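Local coordinates for adhesin (Streptococcus sanguinis SK1 = NCTC 7863, PDB 6VT2), which binds sialylated glycans through two tandem Siglec-like modules, probably to attach the bacterium to host surfaces, at residues A[224-229]-A[238-243]. Sequence-based numbering, arbitrary orientation.
Sequences AELHFY and VNFAGD
With chi1 at -54°, Phe228 holds its CG opposite the carbonyl carbon and sends its ring from strand 222-229 toward Val238, while Phe240, turned the same way (chi1 -65°), swings its ring back toward Leu226. These four side chains meet inside the beta sandwich of the second Siglec-like module, where residues 224-229 belong to one sheet and Val238 to the edge strand 235-239 of the other. No hydrogen bond joins the segments, as expected of facing sheets, and van der Waals packing of apolar side chains holds them together. Both methyls of Val238 lie on the same side of the Phe228 ring: CG2 sits 4.2 Å above the plane, over its centre, and CG1 is displaced toward the outer end, 3.7 Å from Phe228 CZ. A branched valine can thus spread two methyls against one aromatic face. Leu226 CD2 lies in the plane of the Phe240 ring, at its edge, 3.9 Å from Phe240 CE1; leucine, branching one carbon later than valine, carries this methyl far enough across the core. Phe240 packs edge-to-face with Phe260 and touches Val301, and Phe228 stacks with Phe207, building both rings into a wider core. Past Asn239 the strand gives way to a loop, beginning with Phe240, that leads to helix 244-255, which carries part of the sialoglycan pocket. Asp243 is that helix's N-cap: its OD1 accepts from Ala246 N, and its OD2 forms a salt bridge to Lys300. Asn239 bends the chain in an Asx turn, its OD1 accepting from Ala241 N at 2.8 Å, with the donor 49° out of the carbonyl plane.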
loop_
_atom_site.group_PDB
_atom_site.type_symbol
_atom_site.label_atom_id
_atom_site.label_comp_id
_atom_site.label_asym_id
_atom_site.label_seq_id
_atom_site.Cartn_x
_atom_site.Cartn_y
_atom_site.Cartn_z
ATOM N N ALA A 224 -19.144 11.039 12.770
ATOM C CA ALA A 224 -19.602 10.088 11.754
ATOM C C ALA A 224 -18.417 9.879 10.817
ATOM O O ALA A 224 -17.882 10.851 10.314
ATOM C CB ALA A 224 -20.828 10.603 11.002
ATOM N N GLU A 225 -18.067 8.635 10.507
ATOM C CA GLU A 225 -17.015 8.365 9.514
ATOM C C GLU A 225 -17.723 7.804 8.288
ATOM O O GLU A 225 -18.410 6.852 8.424
ATOM C CB GLU A 225 -15.985 7.364 9.988
ATOM C CG GLU A 225 -15.104 7.971 11.041
ATOM C CD GLU A 225 -14.010 7.037 11.447
ATOM O OE1 GLU A 225 -12.898 7.492 11.673
ATOM O OE2 GLU A 225 -14.290 5.863 11.522
ATOM N N LEU A 226 -17.498 8.407 7.145
ATOM C CA LEU A 226 -18.161 8.029 5.899
ATOM C C LEU A 226 -17.069 7.474 4.992
ATOM O O LEU A 226 -16.074 8.099 4.911
ATOM C CB LEU A 226 -18.768 9.259 5.257
ATOM C CG LEU A 226 -20.144 9.617 5.772
ATOM C CD1 LEU A 226 -20.072 10.061 7.220
ATOM C CD2 LEU A 226 -20.726 10.703 4.916
ATOM N N HIS A 227 -17.377 6.419 4.246
ATOM C CA HIS A 227 -16.183 5.829 3.516
ATOM C C HIS A 227 -16.599 5.763 2.041
ATOM O O HIS A 227 -17.708 5.472 1.786
ATOM C CB HIS A 227 -15.883 4.431 4.074
ATOM C CG HIS A 227 -15.552 4.355 5.527
ATOM N ND1 HIS A 227 -16.469 4.541 6.503
ATOM C CD2 HIS A 227 -14.446 4.048 6.179
ATOM C CE1 HIS A 227 -15.928 4.395 7.675
ATOM N NE2 HIS A 227 -14.689 4.105 7.499
ATOM N N PHE A 228 -15.660 6.012 1.151
ATOM C CA PHE A 228 -15.854 6.027 -0.297
ATOM C C PHE A 228 -14.715 5.263 -0.947
ATOM O O PHE A 228 -13.593 5.300 -0.467
ATOM C CB PHE A 228 -15.852 7.423 -0.841
ATOM C CG PHE A 228 -16.828 8.369 -0.173
ATOM C CD1 PHE A 228 -16.503 9.018 0.998
ATOM C CD2 PHE A 228 -18.055 8.617 -0.742
ATOM C CE1 PHE A 228 -17.387 9.926 1.585
ATOM C CE2 PHE A 228 -18.941 9.454 -0.137
ATOM C CZ PHE A 228 -18.637 10.108 1.008
ATOM N N TYR A 229 -14.987 4.610 -2.073
ATOM C CA TYR A 229 -13.899 4.065 -2.868
ATOM C C TYR A 229 -14.273 4.164 -4.332
ATOM O O TYR A 229 -15.393 4.482 -4.706
ATOM C CB TYR A 229 -13.589 2.620 -2.501
ATOM C CG TYR A 229 -14.627 1.629 -2.883
ATOM C CD1 TYR A 229 -14.584 1.005 -4.120
ATOM C CD2 TYR A 229 -15.638 1.268 -1.989
ATOM C CE1 TYR A 229 -15.526 0.043 -4.432
ATOM C CE2 TYR A 229 -16.571 0.333 -2.306
ATOM C CZ TYR A 229 -16.518 -0.272 -3.521
ATOM O OH TYR A 229 -17.497 -1.193 -3.825
ATOM N N VAL A 238 -15.581 14.931 -2.989
ATOM C CA VAL A 238 -16.772 14.491 -2.271
ATOM C C VAL A 238 -17.639 15.714 -2.075
ATOM O O VAL A 238 -17.164 16.751 -1.580
ATOM C CB VAL A 238 -16.408 13.825 -0.942
ATOM C CG1 VAL A 238 -17.656 13.526 -0.141
ATOM C CG2 VAL A 238 -15.563 12.623 -1.186
ATOM N N ASN A 239 -18.881 15.616 -2.513
ATOM C CA ASN A 239 -19.750 16.774 -2.610
ATOM C C ASN A 239 -21.049 16.500 -1.876
ATOM O O ASN A 239 -21.849 15.663 -2.297
ATOM C CB ASN A 239 -20.058 17.077 -4.065
ATOM C CG ASN A 239 -20.876 18.328 -4.241
ATOM O OD1 ASN A 239 -21.131 19.064 -3.283
ATOM N ND2 ASN A 239 -21.269 18.614 -5.500
ATOM N N PHE A 240 -21.245 17.209 -0.768
ATOM C CA PHE A 240 -22.456 17.123 0.047
ATOM C C PHE A 240 -23.483 18.153 -0.354
ATOM O O PHE A 240 -24.566 18.182 0.216
ATOM C CB PHE A 240 -22.118 17.306 1.541
ATOM C CG PHE A 240 -21.275 16.235 2.096
ATOM C CD1 PHE A 240 -21.842 15.111 2.616
ATOM C CD2 PHE A 240 -19.895 16.345 2.080
ATOM C CE1 PHE A 240 -21.130 14.137 3.130
ATOM C CE2 PHE A 240 -19.107 15.364 2.546
ATOM C CZ PHE A 240 -19.695 14.221 3.105
ATOM N N ALA A 241 -23.205 18.959 -1.359
ATOM C CA ALA A 241 -24.055 20.081 -1.708
ATOM C C ALA A 241 -24.351 20.104 -3.195
ATOM O O ALA A 241 -24.376 21.164 -3.812
ATOM C CB ALA A 241 -23.408 21.388 -1.268
ATOM N N GLY A 242 -24.698 18.948 -3.728
ATOM C CA GLY A 242 -24.841 18.714 -5.178
ATOM C C GLY A 242 -26.109 19.279 -5.785
ATOM O O GLY A 242 -26.216 19.336 -6.964
ATOM N N ASP A 243 -27.061 19.602 -4.958
ATOM C CA ASP A 243 -28.339 20.215 -5.365
ATOM C C ASP A 243 -28.860 21.082 -4.230
ATOM O O ASP A 243 -28.259 21.114 -3.204
ATOM C CB ASP A 243 -29.329 19.144 -5.733
ATOM C CG ASP A 243 -29.482 18.254 -4.555
ATOM O OD1 ASP A 243 -30.234 18.515 -3.684
ATOM O OD2 ASP A 243 -28.873 17.212 -4.623
#